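Local coordinates for protein spectinomycin 9-adenylyltransferase (Enterococcus faecalis, PDB 6SXJ) that transfers an adenylyl group from ATP to the 9-hydroxyl of spectinomycin, releasing diphosphate and making the bacterium resistant to this antibiotic, at residues I166-S170 with M191-M195. Coordinates in Å, arbitrary orientation, origin at the centre of the assembly. Residue numbers count along the deposited sequence, not the author numbering.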
ATOM      1  N   ILE A 166     -10.904   1.534  -6.785  1.00 65.07           N
ATOM      2  CA  ILE A 166     -10.489   0.203  -7.219  1.00 64.17           C
ATOM      3  C   ILE A 166     -10.605   0.064  -8.732  1.00 75.56           C
ATOM      4  O   ILE A 166      -9.706  -0.472  -9.393  1.00 75.63           O
ATOM      5  CB  ILE A 166     -11.314  -0.873  -6.489  1.00 65.06           C
ATOM      6  CG1 ILE A 166     -10.835  -1.025  -5.044  1.00 64.59           C
ATOM      7  CG2 ILE A 166     -11.228  -2.204  -7.238  1.00 68.63           C
ATOM      8  CD1 ILE A 166     -11.696  -1.935  -4.202  1.00 62.83           C
ATOM      9  N   MET A 167     -11.714   0.533  -9.310  1.00 64.99           N
ATOM     10  CA  MET A 167     -11.920   0.355 -10.742  1.00 68.33           C
ATOM     11  C   MET A 167     -10.886   1.126 -11.551  1.00 69.20           C
ATOM     12  O   MET A 167     -10.348   0.619 -12.542  1.00 64.52           O
ATOM     13  CB  MET A 167     -13.323   0.809 -11.129  1.00 65.35           C
ATOM     14  CG  MET A 167     -14.455   0.188 -10.339  1.00 65.43           C
ATOM     15  SD  MET A 167     -14.269  -1.571 -10.030  1.00 91.75           S
ATOM     16  CE  MET A 167     -14.321  -2.245 -11.676  1.00 64.04           C
ATOM     17  N   ASP A 168     -10.595   2.358 -11.151  1.00 68.33           N
ATOM     18  CA  ASP A 168      -9.625   3.146 -11.901  1.00 71.18           C
ATOM     19  C   ASP A 168      -8.237   2.508 -11.844  1.00 70.45           C
ATOM     20  O   ASP A 168      -7.500   2.517 -12.837  1.00 75.89           O
ATOM     21  CB  ASP A 168      -9.589   4.577 -11.365  1.00 75.71           C
ATOM     22  CG  ASP A 168     -10.747   5.428 -11.857  1.00 79.66           C
ATOM     23  OD1 ASP A 168     -11.576   4.903 -12.616  1.00 76.85           O
ATOM     24  OD2 ASP A 168     -10.827   6.622 -11.482  1.00 84.09           O
ATOM     25  N   SER A 169      -7.897   1.872 -10.721  1.00 72.48           N
ATOM     26  CA  SER A 169      -6.595   1.219 -10.614  1.00 70.12           C
ATOM     27  C   SER A 169      -6.536  -0.048 -11.456  1.00 70.34           C
ATOM     28  O   SER A 169      -5.512  -0.337 -12.086  1.00 75.04           O
ATOM     29  CB  SER A 169      -6.297   0.892  -9.154  1.00 63.80           C
ATOM     30  OG  SER A 169      -5.163   0.052  -9.055  1.00 72.21           O
ATOM     31  N   SER A 170      -7.630  -0.813 -11.485  1.00 73.38           N
ATOM     32  CA  SER A 170      -7.666  -1.999 -12.333  1.00 71.39           C
ATOM     33  C   SER A 170      -7.509  -1.630 -13.801  1.00 73.78           C
ATOM     34  O   SER A 170      -6.901  -2.383 -14.572  1.00 73.46           O
ATOM     35  CB  SER A 170      -8.978  -2.755 -12.128  1.00 76.81           C
ATOM     36  OG  SER A 170     -10.071  -1.994 -12.619  1.00 71.37           O
ATOM     37  N   MET A 191      -8.681  -7.017  -5.067  1.00 75.29           N
ATOM     38  CA  MET A 191      -9.661  -6.026  -5.521  1.00 69.41           C
ATOM     39  C   MET A 191     -11.068  -6.592  -5.528  1.00 66.64           C
ATOM     40  O   MET A 191     -12.034  -5.891  -5.191  1.00 64.12           O
ATOM     41  CB  MET A 191      -9.312  -5.565  -6.931  1.00 65.71           C
ATOM     42  CG  MET A 191      -8.196  -4.558  -7.041  1.00 59.86           C
ATOM     43  SD  MET A 191      -8.191  -3.900  -8.704  1.00 79.36           S
ATOM     44  CE  MET A 191      -7.120  -2.482  -8.551  1.00 77.56           C
ATOM     45  N   ILE A 192     -11.221  -7.858  -5.915  1.00 68.68           N
ATOM     46  CA  ILE A 192     -12.541  -8.456  -6.066  1.00 70.97           C
ATOM     47  C   ILE A 192     -13.180  -8.684  -4.701  1.00 73.98           C
ATOM     48  O   ILE A 192     -14.345  -8.345  -4.470  1.00 74.56           O
ATOM     49  CB  ILE A 192     -12.445  -9.761  -6.877  1.00 62.61           C
ATOM     50  CG1 ILE A 192     -12.261  -9.437  -8.365  1.00 73.08           C
ATOM     51  CG2 ILE A 192     -13.685 -10.609  -6.652  1.00 65.39           C
ATOM     52  CD1 ILE A 192     -11.748 -10.597  -9.177  1.00 67.27           C
ATOM     53  N   LEU A 193     -12.401  -9.233  -3.767  1.00 78.09           N
ATOM     54  CA  LEU A 193     -12.915  -9.468  -2.425  1.00 78.55           C
ATOM     55  C   LEU A 193     -13.468  -8.195  -1.811  1.00 83.58           C
ATOM     56  O   LEU A 193     -14.633  -8.160  -1.405  1.00 86.78           O
ATOM     57  CB  LEU A 193     -11.820 -10.064  -1.550  1.00 83.70           C
ATOM     58  CG  LEU A 193     -11.594 -11.556  -1.801  1.00 82.16           C
ATOM     59  CD1 LEU A 193     -10.454 -12.116  -0.969  1.00 75.83           C
ATOM     60  CD2 LEU A 193     -12.868 -12.343  -1.575  1.00 69.86           C
ATOM     61  N   THR A 194     -12.664  -7.122  -1.794  1.00 85.86           N
ATOM     62  CA  THR A 194     -13.067  -5.920  -1.083  1.00 87.81           C
ATOM     63  C   THR A 194     -14.287  -5.266  -1.725  1.00 88.97           C
ATOM     64  O   THR A 194     -15.099  -4.683  -1.003  1.00 90.27           O
ATOM     65  CB  THR A 194     -11.898  -4.942  -0.971  1.00 88.57           C
ATOM     66  OG1 THR A 194     -12.425  -3.689  -0.538  1.00 88.78           O
ATOM     67  CG2 THR A 194     -11.177  -4.785  -2.269  1.00 84.22           C
ATOM     68  N   MET A 195     -14.493  -5.411  -3.043  1.00 82.57           N
ATOM     69  CA  MET A 195     -15.670  -4.788  -3.627  1.00 86.00           C
ATOM     70  C   MET A 195     -16.943  -5.544  -3.321  1.00 89.02           C
ATOM     71  O   MET A 195     -18.001  -4.923  -3.357  1.00 89.42           O
ATOM     72  CB  MET A 195     -15.564  -4.646  -5.132  1.00 83.60           C
ATOM     73  CG  MET A 195     -16.633  -3.800  -5.711  1.00 87.84           C
ATOM     74  SD  MET A 195     -16.089  -2.624  -6.933  1.00108.28           S
ATOM     75  CE  MET A 195     -15.311  -1.452  -5.891  1.00 93.12           C
TER
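Two consecutive, antiparallel helices of the all-helical C-terminal domain pack here through a buried, methionine-rich interface: residues 166-170 belong to helix 159-173 and residues 191-195 to helix 181-196. The local axes lie at 164° and come no closer than 11.3 Å, a wide separation that long side chains fill; no hydrogen bond crosses, and 331 Å² is buried. Ile-166 points toward the opposite helix and meets three of its residues. Its CG2 lies 3.8 Å from SD of Met-191, while its CD1 is 3.5 Å from CG2 of Thr-194 and 4.0 Å from CE of Met-195. Met-191, extended with chi2 and chi3 both t, reaches across to the other helix: its CE sits 3.4 Å from the backbone O of Ile-166 and 3.4 Å from the backbone N of Ser-170, and 3.2 Å from the side-chain OG of Ser-169. That O and N are already joined by a helical hydrogen bond (Ser-170 N to Ile-166 O, 3.0 Å), so the methyl packs against a satisfied turn. The connection is a helical hairpin within the aminoglycoside adenylyltransferase C-terminal domain, which the nucleotidyltransferase domain precedes in the chain. Helix 241-253 packs beside both helices, its Leu-252 touching Met-167, Ser-170 and Ile-192. Ser-170 turns its hydroxyl back to its own helix, OG donating to O of Met-167 at 2.6 Å, and its CB approaches SD of Met-191 at 3.7 Å. Although the CA-to-CB bond of Met-167 points sideways, chi1 and chi2, both m, bring SD of Met-167 within 3.7 Å of SD of Met-195, a sulfur-to-sulfur van der Waals contact.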